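Local coordinates for conserved hypothetical protein (Streptococcus pneumoniae, PDB 4QDY) that is of unknown function and is built from two YbbR-like domains, each rich in beta strands, joined in one elongated chain, at residues V61-T66 against V75-E80. Sequence-based numbering, arbitrary orientation.
Sequences VTADLT and VPLSIE
Thr62 covers one face of the Glu80 carboxylate, in an antiparallel beta hairpin of strands 60-64 and 71-80 in the first YbbR-like region. Thr62 CG2 stands over the carboxylate carbon CD, and OG1 lies above OE2 at 3.0 Å in a weak hydrogen bond, with Ser78 O a second, more distant candidate for the same proton; the two side chains cross at about a right angle. The flat carboxylate of Asp64, on the same strand as Thr62, is met from above by Thr66: the bond from the backbone N to OD1 closes an Asx turn where the strand gives way to loop, and Thr66 OG1, 2.7 Å from Asp64 OD1, adds a second bond from the same face. The register is set by one hydrogen-bonded pair: Thr62 N gives to Ser78 O at 2.8 Å, nearly straight at 167° and in the carbonyl plane, and Ser78 N returns the bond to Thr62 O at 2.8 Å. Next along, Val61 and Ile79 form a non-hydrogen-bonded pair. Placing Val61 CG2 anti to the backbone N turns this methyl to Leu77 CB, 3.7 Å away, and Leu77 CD2 reaches Ala63 CB. Farther on, Leu65 CD2 sits against both methyls of Val75, 3.8 Å from CG1 and from CG2. Strand 9-21 flanks 60-64; on the other side of the hairpin, strand 87-113 pairs with 71-80, and its Ile95 touches Val75 and Leu77. Glu54 of the second subunit packs on Thr62. Beside the paired amides, Val61 CA also directs its hydrogen at Ser78 O, with CA and O 3.3 Å apart.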
loop_
_atom_site.group_PDB
_atom_site.type_symbol
_atom_site.label_atom_id
_atom_site.label_comp_id
_atom_site.label_asym_id
_atom_site.label_seq_id
_atom_site.Cartn_x
_atom_site.Cartn_y
_atom_site.Cartn_z
ATOM N N VAL A 61 -6.366 -5.449 12.747
ATOM C CA VAL A 61 -5.896 -6.517 11.868
ATOM C C VAL A 61 -4.366 -6.350 11.772
ATOM O O VAL A 61 -3.872 -5.259 11.474
ATOM C CB VAL A 61 -6.611 -6.594 10.487
ATOM C CG1 VAL A 61 -6.515 -5.293 9.703
ATOM C CG2 VAL A 61 -6.104 -7.770 9.659
ATOM N N THR A 62 -3.630 -7.420 12.109
ATOM C CA THR A 62 -2.168 -7.399 12.132
ATOM C C THR A 62 -1.556 -8.478 11.230
ATOM O O THR A 62 -2.223 -9.438 10.848
ATOM C CB THR A 62 -1.640 -7.586 13.576
ATOM O OG1 THR A 62 -2.057 -8.853 14.088
ATOM C CG2 THR A 62 -2.068 -6.469 14.520
ATOM N N ALA A 63 -0.267 -8.292 10.910
ATOM C CA ALA A 63 0.598 -9.175 10.126
ATOM C C ALA A 63 2.022 -9.093 10.668
ATOM O O ALA A 63 2.462 -8.006 11.043
ATOM C CB ALA A 63 0.550 -8.798 8.651
ATOM N N ASP A 64 2.724 -10.233 10.758
ATOM C CA ASP A 64 4.085 -10.272 11.297
ATOM C C ASP A 64 5.054 -10.791 10.229
ATOM O O ASP A 64 4.840 -11.869 9.674
ATOM C CB ASP A 64 4.129 -11.150 12.566
ATOM C CG ASP A 64 5.428 -11.125 13.352
ATOM O OD1 ASP A 64 6.273 -10.244 13.084
ATOM O OD2 ASP A 64 5.569 -11.945 14.283
ATOM N N LEU A 65 6.111 -10.010 9.937
ATOM C CA LEU A 65 7.101 -10.355 8.910
ATOM C C LEU A 65 8.502 -10.615 9.497
ATOM O O LEU A 65 9.433 -10.880 8.729
ATOM C CB LEU A 65 7.209 -9.220 7.867
ATOM C CG LEU A 65 5.952 -8.765 7.114
ATOM C CD1 LEU A 65 6.296 -7.645 6.164
ATOM C CD2 LEU A 65 5.317 -9.899 6.326
ATOM N N THR A 66 8.651 -10.541 10.838
ATOM C CA THR A 66 9.921 -10.708 11.563
ATOM C C THR A 66 10.605 -12.061 11.261
ATOM O O THR A 66 11.830 -12.085 11.098
ATOM C CB THR A 66 9.715 -10.580 13.081
ATOM O OG1 THR A 66 8.678 -11.470 13.493
ATOM C CG2 THR A 66 9.381 -9.155 13.511
ATOM N N VAL A 75 1.480 -13.886 3.896
ATOM C CA VAL A 75 1.381 -14.024 5.351
ATOM C C VAL A 75 -0.093 -13.949 5.813
ATOM O O VAL A 75 -0.861 -13.132 5.295
ATOM C CB VAL A 75 2.242 -12.972 6.107
ATOM C CG1 VAL A 75 3.726 -13.297 5.988
ATOM C CG2 VAL A 75 1.950 -11.539 5.651
ATOM N N PRO A 76 -0.495 -14.790 6.800
ATOM C CA PRO A 76 -1.886 -14.743 7.279
ATOM C C PRO A 76 -2.126 -13.552 8.195
ATOM O O PRO A 76 -1.278 -13.230 9.028
ATOM C CB PRO A 76 -2.054 -16.067 8.044
ATOM C CG PRO A 76 -0.769 -16.829 7.852
ATOM C CD PRO A 76 0.274 -15.821 7.522
ATOM N N LEU A 77 -3.279 -12.895 8.031
ATOM C CA LEU A 77 -3.657 -11.746 8.850
ATOM C C LEU A 77 -4.305 -12.212 10.155
ATOM O O LEU A 77 -5.027 -13.213 10.156
ATOM C CB LEU A 77 -4.610 -10.802 8.089
ATOM C CG LEU A 77 -4.133 -10.188 6.764
ATOM C CD1 LEU A 77 -5.196 -9.280 6.189
ATOM C CD2 LEU A 77 -2.850 -9.393 6.935
ATOM N N SER A 78 -4.053 -11.492 11.262
ATOM C CA SER A 78 -4.622 -11.827 12.570
ATOM C C SER A 78 -5.540 -10.725 13.082
ATOM O O SER A 78 -5.226 -9.545 12.927
ATOM C CB SER A 78 -3.516 -12.077 13.592
ATOM O OG SER A 78 -2.701 -13.172 13.212
ATOM N N ILE A 79 -6.667 -11.113 13.699
ATOM C CA ILE A 79 -7.609 -10.166 14.298
ATOM C C ILE A 79 -7.314 -10.158 15.800
ATOM O O ILE A 79 -7.509 -11.174 16.473
ATOM C CB ILE A 79 -9.118 -10.436 13.971
ATOM C CG1 ILE A 79 -9.432 -10.436 12.451
ATOM C CG2 ILE A 79 -10.031 -9.442 14.691
ATOM C CD1 ILE A 79 -9.141 -11.726 11.685
ATOM N N GLU A 80 -6.808 -9.028 16.308
ATOM C CA GLU A 80 -6.463 -8.874 17.722
ATOM C C GLU A 80 -7.423 -7.910 18.418
ATOM O O GLU A 80 -7.955 -7.005 17.775
ATOM C CB GLU A 80 -5.015 -8.380 17.887
ATOM C CG GLU A 80 -3.960 -9.343 17.363
ATOM C CD GLU A 80 -2.510 -8.929 17.540
ATOM O OE1 GLU A 80 -2.237 -7.971 18.303
ATOM O OE2 GLU A 80 -1.636 -9.598 16.944
#